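Local structure of scarecrow-like protein 3 (Arabidopsis thaliana, 6KPB) at the interface of chains A and B. The protein probably acts as a GRAS-family transcription factor in plant development, forming a homodimer and binding IDD zinc finger proteins such as JACKDAW. Sequence-based numbering; all coordinates share one arbitrary frame. Chains: chain A/B, Scarecrow-like protein 3.

Contact 1: the interface of chains A and B. Residues chain A 72-73, 76, 79-80; chain B 112-115.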
# COMPACT_ATOMS: atom_id res chain seq x y z
N LEU A 72 -17.23 -19.02 -12.04
CA LEU A 72 -16.79 -17.64 -11.89
C LEU A 72 -17.92 -16.67 -12.21
O LEU A 72 -18.06 -15.63 -11.55
CB LEU A 72 -15.58 -17.37 -12.79
CG LEU A 72 -14.63 -16.24 -12.39
CD1 LEU A 72 -13.30 -16.42 -13.09
CD2 LEU A 72 -15.19 -14.86 -12.71
N GLN A 73 -18.75 -16.99 -13.21
CA GLN A 73 -19.88 -16.14 -13.55
C GLN A 73 -20.84 -16.01 -12.37
O GLN A 73 -21.26 -14.90 -12.02
CB GLN A 73 -20.60 -16.70 -14.78
CG GLN A 73 -20.69 -18.22 -14.80
CD GLN A 73 -21.74 -18.73 -15.77
OE1 GLN A 73 -22.61 -17.98 -16.21
NE2 GLN A 73 -21.66 -20.01 -16.10
N ASN A 76 -19.10 -14.11 -9.51
CA ASN A 76 -18.96 -12.68 -9.79
C ASN A 76 -20.25 -11.93 -9.52
O ASN A 76 -20.23 -10.82 -8.97
CB ASN A 76 -18.51 -12.48 -11.24
CG ASN A 76 -18.61 -11.03 -11.68
OD1 ASN A 76 -17.71 -10.23 -11.44
ND2 ASN A 76 -19.72 -10.69 -12.33
N LEU A 79 -20.57 -11.52 -5.88
CA LEU A 79 -19.63 -10.51 -5.40
C LEU A 79 -20.09 -9.11 -5.75
O LEU A 79 -19.86 -8.16 -4.98
CB LEU A 79 -18.24 -10.78 -5.97
CG LEU A 79 -17.51 -12.03 -5.45
CD1 LEU A 79 -16.15 -12.17 -6.12
CD2 LEU A 79 -17.37 -11.97 -3.94
N GLU A 80 -20.73 -8.94 -6.91
CA GLU A 80 -21.26 -7.63 -7.29
C GLU A 80 -22.28 -7.14 -6.28
O GLU A 80 -22.28 -5.96 -5.91
CB GLU A 80 -21.87 -7.71 -8.69
CG GLU A 80 -22.57 -6.44 -9.15
CD GLU A 80 -21.65 -5.52 -9.95
OE1 GLU A 80 -21.65 -4.30 -9.67
OE2 GLU A 80 -20.94 -6.02 -10.84
N TRP B 112 -14.77 -8.39 -14.97
CA TRP B 112 -15.66 -8.95 -13.96
C TRP B 112 -15.81 -7.90 -12.86
O TRP B 112 -15.08 -7.93 -11.86
CB TRP B 112 -15.11 -10.27 -13.41
CG TRP B 112 -14.59 -11.18 -14.47
CD1 TRP B 112 -13.34 -11.17 -15.02
CD2 TRP B 112 -15.32 -12.22 -15.14
NE1 TRP B 112 -13.24 -12.15 -15.98
CE2 TRP B 112 -14.44 -12.80 -16.07
CE3 TRP B 112 -16.62 -12.71 -15.04
CZ2 TRP B 112 -14.82 -13.86 -16.90
CZ3 TRP B 112 -17.00 -13.76 -15.86
CH2 TRP B 112 -16.11 -14.32 -16.77
N PRO B 113 -16.74 -6.96 -13.02
CA PRO B 113 -16.82 -5.84 -12.06
C PRO B 113 -17.07 -6.29 -10.63
O PRO B 113 -16.56 -5.67 -9.69
CB PRO B 113 -17.98 -5.00 -12.60
CG PRO B 113 -18.07 -5.36 -14.06
CD PRO B 113 -17.71 -6.81 -14.12
N GLY B 114 -17.85 -7.36 -10.43
CA GLY B 114 -18.07 -7.85 -9.08
C GLY B 114 -16.78 -8.31 -8.42
O GLY B 114 -16.50 -7.98 -7.27
N LEU B 115 -15.98 -9.09 -9.16
CA LEU B 115 -14.69 -9.52 -8.63
C LEU B 115 -13.74 -8.35 -8.44
O LEU B 115 -13.02 -8.28 -7.44
CB LEU B 115 -14.07 -10.57 -9.56
CG LEU B 115 -12.60 -10.93 -9.33
CD1 LEU B 115 -12.38 -11.42 -7.90
CD2 LEU B 115 -12.14 -11.96 -10.34
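B:Trp112 and A:Asn76 meet where the start of helix 113-118 of one subunit runs against helix 72-85 of the other. Followed outward from its CB, the tryptophan touches two residues in turn. Its CB lies 3.3 Å from A:Asn76 OD1, the amide oxygen, while the indole and the amide plane are turned 71° to each other. The indole then passes beneath A:Leu72: CD2, at the fusion of the rings, is 3.6 Å from the leucine methyl CD2, and CE3 of the six-membered ring is 3.5 Å from the same methyl. CZ3, further round the rim, is 3.8 Å from that carbon. The methyl thus stands over the ring face in a CH-pi contact, displaced toward the rim. The leucine CG is anti to the backbone N (chi1 -155°), which carries the CD2 branch down to the ring; leucine suits the place because its branched apolar tip can lie on a broad aromatic face.

A:Asn76 supplies the polar part. Its OD1 accepts a hydrogen bond from the backbone B:Leu115 N at 3.1 Å, with the donor tilted from the carbonyl plane. B:Gly114 N is equally near, but its N-H points another way. The asparagine therefore works much like a helix cap lent by the partner chain, meeting an N-H of the first turn. An alanine here would probably leave the B:Leu115 N-H without this mate and open a gap beside B:Trp112 CB.

A:Glu80 reaches the same helix end, its OE2 3.6 Å from B:Pro113 CB; a carboxylate there may interact favourably with the helix dipole. B:Gly114, lacking a side chain, lets its CA come within 3.7 Å of A:Glu80 CA, and its carbonyl lies near A:Leu79 CB. Together these contacts fix the start of the short helix on its neighbour and help hold the homodimer together.

Contact 2: the interface of chains A and B. Residues chain A 79, 83, 98, 101-102, 105; chain B 114-115, 117-119, 121.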
# COMPACT_ATOMS: atom_id res chain seq x y z
N LEU A 79 -20.57 -11.52 -5.88
CA LEU A 79 -19.63 -10.51 -5.40
C LEU A 79 -20.09 -9.11 -5.75
O LEU A 79 -19.86 -8.16 -4.98
CB LEU A 79 -18.24 -10.78 -5.97
CG LEU A 79 -17.51 -12.03 -5.45
CD1 LEU A 79 -16.15 -12.17 -6.12
CD2 LEU A 79 -17.37 -11.97 -3.94
N SER A 83 -20.60 -6.01 -2.95
CA SER A 83 -19.83 -4.77 -3.00
C SER A 83 -20.69 -3.57 -2.64
O SER A 83 -20.25 -2.67 -1.91
CB SER A 83 -19.21 -4.60 -4.38
OG SER A 83 -18.29 -5.64 -4.66
N ALA A 98 -17.57 -6.96 4.36
CA ALA A 98 -16.53 -6.37 3.52
C ALA A 98 -15.25 -7.20 3.54
O ALA A 98 -14.63 -7.43 2.50
CB ALA A 98 -16.24 -4.94 3.97
N THR A 101 -15.95 -10.66 1.99
CA THR A 101 -16.10 -10.52 0.55
C THR A 101 -14.74 -10.40 -0.13
O THR A 101 -14.46 -11.09 -1.12
CB THR A 101 -16.97 -9.31 0.21
OG1 THR A 101 -18.29 -9.51 0.73
CG2 THR A 101 -17.05 -9.09 -1.29
N GLU A 102 -13.88 -9.52 0.39
CA GLU A 102 -12.53 -9.39 -0.16
C GLU A 102 -11.77 -10.71 -0.06
O GLU A 102 -11.04 -11.08 -0.99
CB GLU A 102 -11.77 -8.28 0.56
CG GLU A 102 -10.27 -8.27 0.27
CD GLU A 102 -9.65 -6.89 0.38
OE1 GLU A 102 -10.40 -5.91 0.58
OE2 GLU A 102 -8.42 -6.78 0.25
N ALA A 105 -13.14 -13.09 -2.76
CA ALA A 105 -12.66 -12.66 -4.07
C ALA A 105 -11.18 -12.97 -4.25
O ALA A 105 -10.74 -13.26 -5.36
CB ALA A 105 -12.94 -11.18 -4.27
N GLY B 114 -17.85 -7.36 -10.43
CA GLY B 114 -18.07 -7.85 -9.08
C GLY B 114 -16.78 -8.31 -8.42
O GLY B 114 -16.50 -7.98 -7.27
N LEU B 115 -15.98 -9.09 -9.16
CA LEU B 115 -14.69 -9.52 -8.63
C LEU B 115 -13.74 -8.35 -8.44
O LEU B 115 -13.02 -8.28 -7.44
CB LEU B 115 -14.07 -10.57 -9.56
CG LEU B 115 -12.60 -10.93 -9.33
CD1 LEU B 115 -12.38 -11.42 -7.90
CD2 LEU B 115 -12.14 -11.96 -10.34
N LYS B 117 -14.42 -5.09 -7.88
CA LYS B 117 -14.81 -4.28 -6.73
C LYS B 117 -14.55 -5.01 -5.42
O LYS B 117 -14.03 -4.42 -4.47
CB LYS B 117 -16.29 -3.90 -6.83
CG LYS B 117 -16.65 -3.00 -7.99
CD LYS B 117 -18.16 -2.80 -8.05
CE LYS B 117 -18.61 -2.35 -9.42
NZ LYS B 117 -20.09 -2.22 -9.49
N ALA B 118 -14.94 -6.28 -5.36
CA ALA B 118 -14.74 -7.04 -4.13
C ALA B 118 -13.27 -7.08 -3.72
O ALA B 118 -12.96 -7.11 -2.53
CB ALA B 118 -15.28 -8.46 -4.31
N LEU B 119 -12.35 -7.07 -4.70
CA LEU B 119 -10.92 -7.03 -4.38
C LEU B 119 -10.51 -5.75 -3.67
O LEU B 119 -9.41 -5.69 -3.12
CB LEU B 119 -10.09 -7.20 -5.66
CG LEU B 119 -9.32 -8.50 -5.88
CD1 LEU B 119 -10.28 -9.65 -6.12
CD2 LEU B 119 -8.36 -8.37 -7.05
N ALA B 121 -13.08 -4.03 -1.65
CA ALA B 121 -14.21 -3.71 -0.78
C ALA B 121 -13.75 -3.02 0.49
O ALA B 121 -14.42 -2.11 0.99
CB ALA B 121 -14.99 -4.99 -0.44
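The methyl of B:Ala118 points between two helices of the partner, almost straight at A:Leu79 CD2 on helix 72-85, though that contact is loose. Closer groups of helix 92-109 touch its flanks: A:Thr101 CG2 and A:Ala105 CB, one turn apart, each lie 3.6 Å from B:Ala118 CB. The threonine is turned with CG2 anti to the backbone N, so the methyl branch faces the partner while OG1 points away from the alanine. The A:Ala105 methyl comes against the side of the B:Ala118 methyl, which does not point back at it. Small residues suit this spot, since two alanines let the backbones of the two chains come close. That closeness also shows at A:Glu102, whose CB is 3.5 Å from the carbonyl O of B:Ala118 and whose chain extends onward past the end of the short helix, its carboxylate passing near the carbonyl O of B:Leu119 without bonding to it.

Around A:Ala105 the packing is leucine-rich. B:Leu119 brings CD1 to 3.6 Å from A:Ala105 CB, and B:Leu115 brings its own CD1 to 3.7 Å from that CB, so one small methyl receives branches from two long side chains.

A:Ser83 lies alongside B:Lys117. Its hydroxyl OG, anti to the carbonyl carbon (chi1 -63°), donates a hydrogen bond to the backbone O of A:Leu79 at 3.0 Å. Its polar need is thus met within its own helix, and it can pack against carbon, with OG 3.4 Å from B:Lys117 CB. The lysine gives this contact its CB, while its extended chain carries the NZ amine away. Beyond, B:Ala121 sets its CB 3.8 Å from the carbonyl O of A:Ala98.

No polar bond joins the chains here; fit of shape does the work. In the fold, helix 113-118 and the residues just after it lie against two neighbouring helices of the partner, 72-85 and 92-109, within its N-terminal helical part.

The C-alpha centres of contact 1 and contact 2 are about 8 Å apart, and the two share A:Leu79, B:Gly114 and B:Leu115, so they form one continuous surface. Contact 1 engages the start of helix 113-118 of chain B and combines polar and aromatic contacts; contact 2 takes the later part of that helix and the residues just after it, and is chiefly apolar. Helix 72-85 of chain A serves both, and helix 92-109 joins at contact 2. Because the dimer is two-fold symmetric, the same pair recurs with the chains exchanged, each subunit both giving and receiving a short helix.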